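Local coordinates for protein IroE-like serine hydrolase (Shewanella oneidensis, PDB 3GFF) that probably hydrolyses ester bonds as a serine hydrolase of the esterase D family, with an alpha/beta-hydrolase fold, at residues A[154-159]-A[184-189]; A[225-230]-A[235-240]; A[263-268]-A[288-293]; A[282-287]-A[295-300]. All blocks are in the same frame, centred on the assembly; numbering follows the deposited sequence.

Interaction 1 of 4, residues A[154-159]-A[184-189]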
loop_
_atom_site.group_PDB
_atom_site.type_symbol
_atom_site.label_atom_id
_atom_site.label_comp_id
_atom_site.label_asym_id
_atom_site.label_seq_id
_atom_site.Cartn_x
_atom_site.Cartn_y
_atom_site.Cartn_z
ATOM N N ALA A 154 -23.451 -3.434 -11.110
ATOM C CA ALA A 154 -22.944 -3.177 -12.453
ATOM C C ALA A 154 -22.806 -4.530 -13.158
ATOM O O ALA A 154 -23.307 -4.700 -14.267
ATOM C CB ALA A 154 -21.590 -2.426 -12.392
ATOM N N LEU A 155 -22.165 -5.496 -12.490
ATOM C CA LEU A 155 -22.046 -6.847 -13.023
ATOM C C LEU A 155 -23.446 -7.434 -13.161
ATOM O O LEU A 155 -23.844 -7.828 -14.250
ATOM C CB LEU A 155 -21.116 -7.728 -12.151
ATOM C CG LEU A 155 -20.666 -9.141 -12.615
ATOM C CD1 LEU A 155 -19.698 -9.110 -13.792
ATOM C CD2 LEU A 155 -19.998 -9.939 -11.428
ATOM N N ARG A 156 -24.236 -7.393 -12.092
ATOM C CA ARG A 156 -25.576 -7.982 -12.124
ATOM C C ARG A 156 -26.460 -7.501 -13.279
ATOM O O ARG A 156 -27.218 -8.303 -13.864
ATOM C CB ARG A 156 -26.345 -7.759 -10.801
ATOM C CG ARG A 156 -27.552 -8.712 -10.665
ATOM C CD ARG A 156 -28.480 -8.343 -9.493
ATOM N NE ARG A 156 -29.249 -7.149 -9.816
ATOM C CZ ARG A 156 -30.414 -7.132 -10.463
ATOM N NH1 ARG A 156 -31.014 -8.254 -10.841
ATOM N NH2 ARG A 156 -31.009 -5.970 -10.707
ATOM N N THR A 157 -26.376 -6.210 -13.601
ATOM C CA THR A 157 -27.215 -5.608 -14.645
ATOM C C THR A 157 -26.522 -5.397 -16.015
ATOM O O THR A 157 -26.960 -4.588 -16.835
ATOM C CB THR A 157 -27.797 -4.289 -14.113
ATOM O OG1 THR A 157 -26.732 -3.384 -13.797
ATOM C CG2 THR A 157 -28.582 -4.567 -12.850
ATOM N N ASP A 158 -25.438 -6.134 -16.236
ATOM C CA ASP A 158 -24.692 -6.178 -17.495
ATOM C C ASP A 158 -24.261 -4.826 -18.069
ATOM O O ASP A 158 -24.244 -4.655 -19.270
ATOM C CB ASP A 158 -25.503 -6.993 -18.496
ATOM C CG ASP A 158 -25.865 -8.369 -17.937
ATOM O OD1 ASP A 158 -25.362 -8.680 -16.849
ATOM O OD2 ASP A 158 -26.631 -9.121 -18.562
ATOM N N ARG A 159 -23.850 -3.898 -17.203
ATOM C CA ARG A 159 -23.473 -2.562 -17.676
ATOM C C ARG A 159 -22.292 -2.731 -18.610
ATOM O O ARG A 159 -21.297 -3.340 -18.220
ATOM C CB ARG A 159 -23.102 -1.607 -16.526
ATOM C CG ARG A 159 -24.186 -1.442 -15.485
ATOM C CD ARG A 159 -25.561 -1.216 -16.129
ATOM N NE ARG A 159 -26.527 -0.706 -15.163
ATOM C CZ ARG A 159 -26.803 0.591 -14.965
ATOM N NH1 ARG A 159 -26.191 1.544 -15.650
ATOM N NH2 ARG A 159 -27.726 0.939 -14.076
ATOM N N GLU A 184 -27.102 -14.071 -6.721
ATOM C CA GLU A 184 -26.949 -15.490 -6.949
ATOM C C GLU A 184 -27.698 -15.919 -8.227
ATOM O O GLU A 184 -27.203 -16.739 -8.981
ATOM C CB GLU A 184 -27.494 -16.263 -5.748
ATOM C CG GLU A 184 -26.644 -16.156 -4.481
ATOM C CD GLU A 184 -27.327 -16.771 -3.272
ATOM O OE1 GLU A 184 -28.553 -16.990 -3.316
ATOM O OE2 GLU A 184 -26.656 -17.009 -2.267
ATOM N N GLU A 185 -28.906 -15.390 -8.427
ATOM C CA GLU A 185 -29.696 -15.667 -9.616
ATOM C C GLU A 185 -28.911 -15.277 -10.878
ATOM O O GLU A 185 -28.909 -15.998 -11.868
ATOM C CB GLU A 185 -31.024 -14.922 -9.552
ATOM C CG GLU A 185 -31.936 -15.519 -8.511
ATOM C CD GLU A 185 -33.328 -14.913 -8.417
ATOM O OE1 GLU A 185 -33.684 -13.956 -9.169
ATOM O OE2 GLU A 185 -34.077 -15.450 -7.564
ATOM N N ARG A 186 -28.203 -14.159 -10.815
ATOM C CA ARG A 186 -27.414 -13.709 -11.954
ATOM C C ARG A 186 -26.251 -14.656 -12.259
ATOM O O ARG A 186 -25.975 -14.925 -13.422
ATOM C CB ARG A 186 -26.894 -12.297 -11.723
ATOM C CG ARG A 186 -26.076 -11.752 -12.886
ATOM C CD ARG A 186 -26.882 -11.555 -14.111
ATOM N NE ARG A 186 -26.073 -11.241 -15.301
ATOM C CZ ARG A 186 -25.574 -12.148 -16.139
ATOM N NH1 ARG A 186 -25.770 -13.428 -15.894
ATOM N NH2 ARG A 186 -24.879 -11.785 -17.228
ATOM N N VAL A 187 -25.570 -15.117 -11.207
ATOM C CA VAL A 187 -24.444 -16.088 -11.278
ATOM C C VAL A 187 -24.875 -17.405 -11.971
ATOM O O VAL A 187 -24.275 -17.818 -12.971
ATOM C CB VAL A 187 -23.877 -16.336 -9.838
ATOM C CG1 VAL A 187 -23.013 -17.588 -9.747
ATOM C CG2 VAL A 187 -23.124 -15.130 -9.360
ATOM N N VAL A 188 -25.937 -18.030 -11.470
ATOM C CA VAL A 188 -26.515 -19.246 -12.092
ATOM C C VAL A 188 -26.855 -19.055 -13.587
ATOM O O VAL A 188 -26.604 -19.940 -14.417
ATOM C CB VAL A 188 -27.802 -19.700 -11.368
ATOM C CG1 VAL A 188 -28.601 -20.752 -12.211
ATOM C CG2 VAL A 188 -27.466 -20.242 -9.985
ATOM N N LYS A 189 -27.434 -17.899 -13.903
ATOM C CA LYS A 189 -27.773 -17.524 -15.275
ATOM C C LYS A 189 -26.473 -17.347 -16.084
ATOM O O LYS A 189 -26.446 -17.586 -17.259
ATOM C CB LYS A 189 -28.625 -16.249 -15.249
ATOM C CG LYS A 189 -28.935 -15.622 -16.591
ATOM C CD LYS A 189 -29.928 -14.473 -16.392
ATOM C CE LYS A 189 -30.523 -13.989 -17.714
ATOM N NZ LYS A 189 -31.951 -13.521 -17.509
#
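Arg186 reaches from helix 178-189 to the carboxylate of Asp158, the C-prime residue of a Schellman motif that ends helix 146-156. The salt bridge is side-on, and two nitrogens converge on one oxygen. Arg186 NE lies 3.1 Å from Asp158 OD1, and Arg186 NH2 lies 3.2 Å from the same atom. NE uses the syn lone pair of OD1. NH2 comes from the syn side too, but 35° out of the carboxylate plane. OD1 lies almost in the guanidinium plane, while the two flat groups are turned 65° against each other.

Arg186 bends at chi2 (66°). Arg186 CD passes 3.3 Å from Arg156 O, and Arg186 CB packs 3.8 Å from Arg156 CG. The guanidinium of Arg156 turns elsewhere and forms a salt bridge with Glu153 of its own helix. Further out, Arg186 NH1 donates to Gly190 O, and Phe192 makes a cation-pi contact with Arg186. These second partners probably hold the guanidinium in place.

Asp158 itself is set by the helix end, where its phi is positive. The Schellman pair is completed by Asp158 N to Leu155 O at 3.1 Å and by Arg159 N to Ala154 O at 3.1 Å.

Interaction 2 of 4, residues A[225-230]-A[235-240]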
loop_
_atom_site.group_PDB
_atom_site.type_symbol
_atom_site.label_atom_id
_atom_site.label_comp_id
_atom_site.label_asym_id
_atom_site.label_seq_id
_atom_site.Cartn_x
_atom_site.Cartn_y
_atom_site.Cartn_z
ATOM N N ASP A 225 -17.315 -18.861 -2.678
ATOM C CA ASP A 225 -17.381 -20.327 -2.826
ATOM C C ASP A 225 -18.403 -20.687 -3.888
ATOM O O ASP A 225 -18.151 -21.564 -4.700
ATOM C CB ASP A 225 -17.723 -21.041 -1.512
ATOM C CG ASP A 225 -16.524 -21.161 -0.563
ATOM O OD1 ASP A 225 -15.407 -20.716 -0.944
ATOM O OD2 ASP A 225 -16.695 -21.702 0.575
ATOM N N LYS A 226 -19.537 -19.981 -3.910
ATOM C CA LYS A 226 -20.566 -20.239 -4.920
ATOM C C LYS A 226 -20.069 -19.875 -6.309
ATOM O O LYS A 226 -20.252 -20.655 -7.246
ATOM C CB LYS A 226 -21.892 -19.543 -4.595
ATOM C CG LYS A 226 -22.991 -19.783 -5.623
ATOM C CD LYS A 226 -24.313 -19.158 -5.211
ATOM C CE LYS A 226 -25.112 -20.068 -4.362
ATOM N NZ LYS A 226 -25.677 -21.160 -5.224
ATOM N N LEU A 227 -19.417 -18.726 -6.447
ATOM C CA LEU A 227 -18.855 -18.324 -7.740
ATOM C C LEU A 227 -17.793 -19.341 -8.241
ATOM O O LEU A 227 -17.719 -19.659 -9.430
ATOM C CB LEU A 227 -18.248 -16.924 -7.661
ATOM C CG LEU A 227 -19.163 -15.702 -7.768
ATOM C CD1 LEU A 227 -18.447 -14.517 -7.322
ATOM C CD2 LEU A 227 -19.654 -15.491 -9.193
ATOM N N THR A 228 -16.972 -19.837 -7.321
ATOM C CA THR A 228 -15.906 -20.774 -7.656
ATOM C C THR A 228 -16.476 -22.104 -8.112
ATOM O O THR A 228 -16.096 -22.606 -9.174
ATOM C CB THR A 228 -14.956 -21.016 -6.429
ATOM O OG1 THR A 228 -14.352 -19.774 -6.040
ATOM C CG2 THR A 228 -13.862 -22.053 -6.769
ATOM N N LYS A 229 -17.401 -22.646 -7.318
ATOM C CA LYS A 229 -18.027 -23.915 -7.598
ATOM C C LYS A 229 -18.863 -23.860 -8.891
ATOM O O LYS A 229 -18.752 -24.760 -9.736
ATOM C CB LYS A 229 -18.924 -24.353 -6.428
ATOM C CG LYS A 229 -19.187 -25.859 -6.437
ATOM C CD LYS A 229 -20.432 -26.297 -5.670
ATOM C CE LYS A 229 -21.706 -25.995 -6.469
ATOM N NZ LYS A 229 -22.922 -26.533 -5.798
ATOM N N LEU A 230 -19.705 -22.820 -9.015
ATOM C CA LEU A 230 -20.570 -22.606 -10.200
ATOM C C LEU A 230 -19.792 -22.278 -11.461
ATOM O O LEU A 230 -20.220 -22.672 -12.552
ATOM C CB LEU A 230 -21.623 -21.519 -9.975
ATOM C CG LEU A 230 -22.963 -21.957 -9.389
ATOM C CD1 LEU A 230 -22.891 -22.948 -8.185
ATOM C CD2 LEU A 230 -23.719 -20.672 -9.039
ATOM N N LEU A 235 -16.775 -15.301 -17.105
ATOM C CA LEU A 235 -16.315 -14.525 -15.974
ATOM C C LEU A 235 -15.012 -15.082 -15.386
ATOM O O LEU A 235 -14.977 -16.238 -14.921
ATOM C CB LEU A 235 -17.350 -14.527 -14.852
ATOM C CG LEU A 235 -17.039 -13.716 -13.585
ATOM C CD1 LEU A 235 -17.165 -12.216 -13.779
ATOM C CD2 LEU A 235 -17.980 -14.185 -12.446
ATOM N N GLY A 236 -13.969 -14.250 -15.410
ATOM C CA GLY A 236 -12.680 -14.558 -14.754
ATOM C C GLY A 236 -12.881 -14.072 -13.325
ATOM O O GLY A 236 -13.168 -12.898 -13.093
ATOM N N PHE A 237 -12.768 -14.978 -12.367
ATOM C CA PHE A 237 -13.042 -14.664 -10.992
ATOM C C PHE A 237 -11.913 -15.065 -10.090
ATOM O O PHE A 237 -11.246 -16.110 -10.273
ATOM C CB PHE A 237 -14.314 -15.401 -10.535
ATOM C CG PHE A 237 -14.584 -15.306 -9.046
ATOM C CD1 PHE A 237 -14.927 -14.091 -8.471
ATOM C CD2 PHE A 237 -14.549 -16.432 -8.238
ATOM C CE1 PHE A 237 -15.142 -13.996 -7.121
ATOM C CE2 PHE A 237 -14.801 -16.350 -6.878
ATOM C CZ PHE A 237 -15.086 -15.142 -6.314
HETATM N N MSE A 238 -11.661 -14.220 -9.119
HETATM C CA MSE A 238 -10.797 -14.682 -8.056
HETATM C C MSE A 238 -11.039 -13.904 -6.764
HETATM O O MSE A 238 -11.397 -12.739 -6.804
HETATM C CB MSE A 238 -9.368 -14.776 -8.579
HETATM C CG MSE A 238 -8.452 -13.709 -8.350
HETATM SE SE MSE A 238 -7.224 -14.360 -7.063
HETATM C CE MSE A 238 -7.382 -16.273 -7.391
ATOM N N ALA A 239 -10.960 -14.610 -5.641
ATOM C CA ALA A 239 -11.131 -14.031 -4.321
ATOM C C ALA A 239 -9.893 -14.316 -3.461
ATOM O O ALA A 239 -9.159 -15.276 -3.722
ATOM C CB ALA A 239 -12.394 -14.601 -3.621
ATOM N N LYS A 240 -9.636 -13.435 -2.510
ATOM C CA LYS A 240 -8.586 -13.635 -1.526
ATOM C C LYS A 240 -9.134 -13.238 -0.170
ATOM O O LYS A 240 -9.732 -12.188 -0.027
ATOM C CB LYS A 240 -7.292 -12.880 -1.853
ATOM C CG LYS A 240 -6.197 -13.096 -0.772
ATOM C CD LYS A 240 -4.831 -12.461 -1.064
ATOM C CE LYS A 240 -3.799 -13.447 -1.628
ATOM N NZ LYS A 240 -2.500 -12.743 -1.816
#
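Leu227 lies over one face of the Phe237 ring and makes the centre of this helix-to-strand contact. Its CD1 sits 3.7 Å from the ring centroid, 26° off the normal, in a CH-pi contact. CD1 is shifted toward the rim and comes within 3.4 Å of Phe237 CE1. Leu227 CB lies over the same face, nearer Phe237 CE2 (3.6 Å). One leucine therefore spans the ring with two carbons.

The torsions explain this fit. In Leu227, CG stands anti to the carbonyl carbon, and the two methyls part company: CD1 goes to the phenyl ring, CD2 to Leu235. In Phe237, CG is anti to the backbone N (chi1 171°), which carries the ring out from the strand to the helix. Leu235 CD2 touches Leu227 CD2 at 3.9 Å, the two side chains crossing at about a right angle.

Thr228 approaches the edge of the ring. Its OG1 is 3.6 Å from Phe237 CE2 and is hydrogen-bonded to Ala224 O one turn back in the helix.

Leu197 of the adjoining strand 195-201 touches both Leu227 and Phe237. Segments 225-230 and 235-240 are joined by a four-residue connection. Their N-to-C directions are 140° apart, closer to antiparallel than to parallel. This is the helix packing against the edge strand of an alpha/beta-hydrolase sheet.

Interaction 3 of 4, residues A[263-268]-A[288-293]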
loop_
_atom_site.group_PDB
_atom_site.type_symbol
_atom_site.label_atom_id
_atom_site.label_comp_id
_atom_site.label_asym_id
_atom_site.label_seq_id
_atom_site.Cartn_x
_atom_site.Cartn_y
_atom_site.Cartn_z
ATOM N N PHE A 263 -3.619 -7.144 -13.850
ATOM C CA PHE A 263 -2.584 -6.807 -14.838
ATOM C C PHE A 263 -1.355 -7.706 -14.901
ATOM O O PHE A 263 -0.381 -7.405 -15.613
ATOM C CB PHE A 263 -2.139 -5.366 -14.615
ATOM C CG PHE A 263 -3.204 -4.374 -14.929
ATOM C CD1 PHE A 263 -3.713 -4.276 -16.215
ATOM C CD2 PHE A 263 -3.691 -3.520 -13.960
ATOM C CE1 PHE A 263 -4.692 -3.348 -16.511
ATOM C CE2 PHE A 263 -4.647 -2.608 -14.254
ATOM C CZ PHE A 263 -5.156 -2.520 -15.516
ATOM N N LYS A 264 -1.432 -8.819 -14.188
ATOM C CA LYS A 264 -0.370 -9.786 -14.067
ATOM C C LYS A 264 0.216 -10.239 -15.404
ATOM O O LYS A 264 1.427 -10.166 -15.626
ATOM C CB LYS A 264 -0.912 -11.000 -13.290
ATOM C CG LYS A 264 0.124 -12.045 -12.874
ATOM C CD LYS A 264 -0.527 -13.214 -12.051
ATOM C CE LYS A 264 -1.408 -12.699 -10.876
ATOM N NZ LYS A 264 -1.720 -13.676 -9.765
ATOM N N ASP A 265 -0.652 -10.673 -16.317
ATOM C CA ASP A 265 -0.180 -11.233 -17.577
ATOM C C ASP A 265 0.223 -10.217 -18.657
ATOM O O ASP A 265 0.516 -10.622 -19.779
ATOM C CB ASP A 265 -1.237 -12.190 -18.113
ATOM C CG ASP A 265 -1.500 -13.321 -17.182
ATOM O OD1 ASP A 265 -0.557 -13.823 -16.538
ATOM O OD2 ASP A 265 -2.672 -13.728 -17.085
ATOM N N PHE A 266 0.243 -8.925 -18.307
ATOM C CA PHE A 266 0.568 -7.828 -19.254
ATOM C C PHE A 266 2.048 -7.591 -19.382
ATOM O O PHE A 266 2.494 -6.942 -20.340
ATOM C CB PHE A 266 -0.063 -6.501 -18.814
ATOM C CG PHE A 266 -1.544 -6.412 -19.026
ATOM C CD1 PHE A 266 -2.418 -7.305 -18.421
ATOM C CD2 PHE A 266 -2.079 -5.376 -19.777
ATOM C CE1 PHE A 266 -3.765 -7.198 -18.597
ATOM C CE2 PHE A 266 -3.442 -5.252 -19.939
ATOM C CZ PHE A 266 -4.291 -6.164 -19.337
ATOM N N ALA A 267 2.793 -8.072 -18.384
ATOM C CA ALA A 267 4.260 -7.971 -18.338
ATOM C C ALA A 267 4.940 -8.786 -19.454
ATOM O O ALA A 267 4.549 -9.905 -19.763
ATOM C CB ALA A 267 4.781 -8.434 -16.937
ATOM N N ILE A 268 5.958 -8.192 -20.053
ATOM C CA ILE A 268 6.737 -8.804 -21.131
ATOM C C ILE A 268 8.145 -9.010 -20.568
ATOM O O ILE A 268 8.834 -8.038 -20.226
ATOM C CB ILE A 268 6.783 -7.876 -22.375
ATOM C CG1 ILE A 268 5.390 -7.738 -23.006
ATOM C CG2 ILE A 268 7.750 -8.387 -23.424
ATOM C CD1 ILE A 268 5.328 -6.635 -24.104
ATOM N N SER A 288 -6.824 -9.681 -24.910
ATOM C CA SER A 288 -7.962 -9.136 -25.640
ATOM C C SER A 288 -9.228 -10.004 -25.513
ATOM O O SER A 288 -10.338 -9.479 -25.348
ATOM C CB SER A 288 -7.609 -8.925 -27.106
ATOM O OG SER A 288 -6.651 -7.877 -27.201
ATOM N N GLU A 289 -9.049 -11.321 -25.605
ATOM C CA GLU A 289 -10.165 -12.220 -25.524
ATOM C C GLU A 289 -10.718 -12.224 -24.084
ATOM O O GLU A 289 -11.937 -12.330 -23.893
ATOM C CB GLU A 289 -9.758 -13.607 -26.060
ATOM C CG GLU A 289 -9.332 -13.521 -27.558
ATOM C CD GLU A 289 -9.095 -14.866 -28.284
ATOM O OE1 GLU A 289 -8.622 -15.848 -27.635
ATOM O OE2 GLU A 289 -9.347 -14.913 -29.534
ATOM N N ARG A 290 -9.831 -12.050 -23.094
ATOM C CA ARG A 290 -10.204 -12.052 -21.668
ATOM C C ARG A 290 -11.008 -10.785 -21.312
ATOM O O ARG A 290 -12.055 -10.858 -20.649
ATOM C CB ARG A 290 -8.944 -12.155 -20.785
ATOM C CG ARG A 290 -9.187 -12.326 -19.262
ATOM C CD ARG A 290 -7.918 -12.217 -18.443
ATOM N NE ARG A 290 -6.959 -13.253 -18.797
ATOM C CZ ARG A 290 -5.669 -13.305 -18.417
ATOM N NH1 ARG A 290 -5.127 -12.379 -17.623
ATOM N NH2 ARG A 290 -4.914 -14.311 -18.834
ATOM N N PHE A 291 -10.537 -9.629 -21.777
ATOM C CA PHE A 291 -11.240 -8.360 -21.537
ATOM C C PHE A 291 -12.430 -8.127 -22.495
ATOM O O PHE A 291 -13.181 -7.173 -22.331
ATOM C CB PHE A 291 -10.259 -7.167 -21.583
ATOM C CG PHE A 291 -9.367 -7.043 -20.349
ATOM C CD1 PHE A 291 -8.230 -7.815 -20.213
ATOM C CD2 PHE A 291 -9.653 -6.100 -19.354
ATOM C CE1 PHE A 291 -7.409 -7.690 -19.107
ATOM C CE2 PHE A 291 -8.855 -5.982 -18.226
ATOM C CZ PHE A 291 -7.714 -6.758 -18.108
ATOM N N GLY A 292 -12.630 -9.004 -23.470
ATOM C CA GLY A 292 -13.717 -8.808 -24.445
ATOM C C GLY A 292 -13.551 -7.523 -25.258
ATOM O O GLY A 292 -14.486 -7.067 -25.886
ATOM N N HIS A 293 -12.347 -6.956 -25.251
ATOM C CA HIS A 293 -12.020 -5.739 -25.994
ATOM C C HIS A 293 -10.539 -5.777 -26.351
ATOM O O HIS A 293 -9.761 -6.390 -25.636
ATOM C CB HIS A 293 -12.275 -4.487 -25.148
ATOM C CG HIS A 293 -13.711 -4.266 -24.780
ATOM N ND1 HIS A 293 -14.696 -4.007 -25.716
ATOM C CD2 HIS A 293 -14.318 -4.205 -23.568
ATOM C CE1 HIS A 293 -15.848 -3.818 -25.091
ATOM N NE2 HIS A 293 -15.644 -3.927 -23.790
#
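Asp265 and Arg290 meet end-on, with both terminal nitrogens of the arginine directed at a single oxygen. Arg290 NH1 and Arg290 NH2 each lie 2.9 Å from Asp265 OD2. The N-H...O angles are 143° and 141°, so neither bond is straight. The oxygen is approached on its anti side and lies close to the guanidinium plane. The planes of the carboxylate and guanidinium are 73° apart. The arginine chain runs extended from the helix until chi3, where it bends.

Beside this salt bridge, Phe266 and Phe291 come from opposite directions. Their planes are nearly perpendicular, and their centroids are 5.7 Å apart. Phe266 CZ comes to 3.5 Å from Phe291 CE1, which lies at the edge of the Phe266 ring, near its plane. The approach to the Phe291 ring is oblique. One face of the Phe266 ring is covered by Phe263, whose CD1 stands 3.6 Å above its centre.

The ion pair and the aromatic pair thus tie the loop after helix 250-263 to the C-terminal end of helix 277-291. Leu287 of that helix touches both Asp265 and Phe266. Arg290 and Phe291 also touch Gln196 of strand 195-201.

Interaction 4 of 4, residues A[282-287]-A[295-300]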
loop_
_atom_site.group_PDB
_atom_site.type_symbol
_atom_site.label_atom_id
_atom_site.label_comp_id
_atom_site.label_asym_id
_atom_site.label_seq_id
_atom_site.Cartn_x
_atom_site.Cartn_y
_atom_site.Cartn_z
ATOM N N ASP A 282 0.530 -13.046 -29.436
ATOM C CA ASP A 282 -0.360 -14.086 -28.911
ATOM C C ASP A 282 -0.815 -13.725 -27.496
ATOM O O ASP A 282 -2.016 -13.804 -27.182
ATOM C CB ASP A 282 0.348 -15.459 -28.910
ATOM C CG ASP A 282 0.706 -15.978 -30.325
ATOM O OD1 ASP A 282 0.297 -15.402 -31.359
ATOM O OD2 ASP A 282 1.403 -17.022 -30.385
ATOM N N GLN A 283 0.160 -13.340 -26.663
ATOM C CA GLN A 283 -0.055 -12.892 -25.282
ATOM C C GLN A 283 -1.147 -11.835 -25.238
ATOM O O GLN A 283 -2.100 -11.923 -24.445
ATOM C CB GLN A 283 1.262 -12.319 -24.701
ATOM C CG GLN A 283 1.148 -11.637 -23.384
ATOM C CD GLN A 283 2.449 -10.986 -22.933
ATOM O OE1 GLN A 283 3.374 -10.814 -23.714
ATOM N NE2 GLN A 283 2.522 -10.639 -21.652
ATOM N N TYR A 284 -1.010 -10.826 -26.089
ATOM C CA TYR A 284 -2.015 -9.768 -26.128
ATOM C C TYR A 284 -3.341 -10.210 -26.781
ATOM O O TYR A 284 -4.397 -9.654 -26.470
ATOM C CB TYR A 284 -1.411 -8.451 -26.637
ATOM C CG TYR A 284 -0.709 -7.753 -25.494
ATOM C CD1 TYR A 284 0.550 -8.172 -25.062
ATOM C CD2 TYR A 284 -1.331 -6.713 -24.808
ATOM C CE1 TYR A 284 1.176 -7.589 -23.977
ATOM C CE2 TYR A 284 -0.726 -6.113 -23.725
ATOM C CZ TYR A 284 0.523 -6.563 -23.294
ATOM O OH TYR A 284 1.133 -5.940 -22.241
ATOM N N GLY A 285 -3.297 -11.251 -27.616
ATOM C CA GLY A 285 -4.508 -11.841 -28.168
ATOM C C GLY A 285 -5.326 -12.459 -27.034
ATOM O O GLY A 285 -6.528 -12.281 -26.965
ATOM N N VAL A 286 -4.651 -13.144 -26.120
ATOM C CA VAL A 286 -5.296 -13.769 -24.979
ATOM C C VAL A 286 -5.899 -12.693 -24.066
ATOM O O VAL A 286 -7.060 -12.824 -23.646
ATOM C CB VAL A 286 -4.327 -14.682 -24.182
ATOM C CG1 VAL A 286 -5.034 -15.278 -22.914
ATOM C CG2 VAL A 286 -3.765 -15.786 -25.096
ATOM N N LEU A 287 -5.138 -11.624 -23.791
ATOM C CA LEU A 287 -5.647 -10.507 -22.954
ATOM C C LEU A 287 -6.883 -9.890 -23.601
ATOM O O LEU A 287 -7.885 -9.621 -22.924
ATOM C CB LEU A 287 -4.567 -9.435 -22.694
ATOM C CG LEU A 287 -3.324 -9.897 -21.912
ATOM C CD1 LEU A 287 -2.301 -8.792 -21.758
ATOM C CD2 LEU A 287 -3.781 -10.443 -20.575
ATOM N N VAL A 295 -6.754 -5.262 -26.585
ATOM C CA VAL A 295 -5.735 -4.913 -25.588
ATOM C C VAL A 295 -4.398 -5.015 -26.301
ATOM O O VAL A 295 -4.097 -6.035 -26.911
ATOM C CB VAL A 295 -5.785 -5.855 -24.369
ATOM C CG1 VAL A 295 -4.589 -5.632 -23.400
ATOM C CG2 VAL A 295 -7.114 -5.699 -23.664
ATOM N N THR A 296 -3.599 -3.952 -26.207
ATOM C CA THR A 296 -2.294 -3.867 -26.890
ATOM C C THR A 296 -1.208 -3.347 -25.939
ATOM O O THR A 296 -1.506 -2.606 -25.013
ATOM C CB THR A 296 -2.373 -2.947 -28.129
ATOM O OG1 THR A 296 -3.078 -1.751 -27.783
ATOM C CG2 THR A 296 -3.139 -3.634 -29.272
ATOM N N PRO A 297 0.048 -3.766 -26.144
ATOM C CA PRO A 297 1.054 -3.281 -25.241
ATOM C C PRO A 297 1.165 -1.749 -25.189
ATOM O O PRO A 297 1.104 -1.077 -26.215
ATOM C CB PRO A 297 2.333 -3.885 -25.787
ATOM C CG PRO A 297 1.910 -5.031 -26.604
ATOM C CD PRO A 297 0.595 -4.724 -27.129
ATOM N N SER A 298 1.304 -1.239 -23.969
ATOM C CA SER A 298 1.517 0.168 -23.727
ATOM C C SER A 298 2.698 0.690 -24.520
ATOM O O SER A 298 3.792 0.134 -24.426
ATOM C CB SER A 298 1.809 0.425 -22.241
ATOM O OG SER A 298 2.556 1.643 -22.081
ATOM N N GLN A 299 2.472 1.773 -25.264
ATOM C CA GLN A 299 3.532 2.449 -26.033
ATOM C C GLN A 299 4.743 2.873 -25.152
ATOM O O GLN A 299 5.894 2.713 -25.571
ATOM C CB GLN A 299 2.960 3.701 -26.708
ATOM C CG GLN A 299 3.668 4.109 -27.994
ATOM C CD GLN A 299 3.106 3.400 -29.229
ATOM O OE1 GLN A 299 1.935 2.963 -29.245
ATOM N NE2 GLN A 299 3.926 3.312 -30.290
ATOM N N GLN A 300 4.494 3.439 -23.959
ATOM C CA GLN A 300 5.589 3.833 -23.029
ATOM C C GLN A 300 6.432 2.643 -22.609
ATOM O O GLN A 300 7.652 2.731 -22.538
ATOM C CB GLN A 300 5.052 4.370 -21.689
ATOM C CG GLN A 300 4.502 5.739 -21.682
ATOM C CD GLN A 300 4.059 6.144 -20.306
ATOM O OE1 GLN A 300 4.789 5.957 -19.327
ATOM N NE2 GLN A 300 2.851 6.725 -20.218
#
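Pro297 lies flat over one face of the Tyr284 ring in a CH-pi contact. Its CG is 3.7 Å from the ring centroid and only 8° off the normal, so it sits above the centre. Pro297 CD packs 3.6 Å from Tyr284 CD2, and the backbone N of Pro297 lies over the same face. The opposite face is covered by Leu287 CD1 of the same helix. The ring is held between the two. Val295 O lies at the ring edge, 3.5 Å from Tyr284 CD2.

Apolar contacts continue beside it. Val295 CG1 touches Tyr284 CD2 at 3.7 Å and Leu287 CB at 3.9 Å. This methyl is anti to the backbone N (chi1 172°), which lets it reach both residues. Segment 295-300 carries the end of the connection between helices 277-291 and 299-311, and the first residues of the latter, in the C-terminal helical part of the chain. Ser298 is the N-cap of the second helix, and its side chain caps Tyr301 N.

Among the polar atoms, Tyr284 OH is hydrogen-bonded to Phe266 O, which would hold the far end of the buried ring. Val295 N is hydrogen-bonded to Ser288 OG, which also bonds Tyr284 O. Ser298 OG is hydrogen-bonded to Glu41 too.

Overall arrangement
The four contacts form two groups. Interactions 1 and 2 have centres about 13 Å apart and touch through Val187, which packs on Leu227 and Leu230; Val187 CG2 lies 3.5 Å from Leu227 CD2. Helix 178-189 thus joins the two. Interactions 3 and 4 share helix 277-291, with centres about 6 Å apart. Their side chains pack together: Phe266 CE2 lies 3.7 Å from Val295 CG1, and Phe266 CD1 lies 3.7 Å from Leu287 CD1. Between the groups, interactions 2 and 3 come closest, with nearest atoms about 6 Å apart. Ser145, His247 and Asp169, a probable catalytic triad, belong to none of the contact segments.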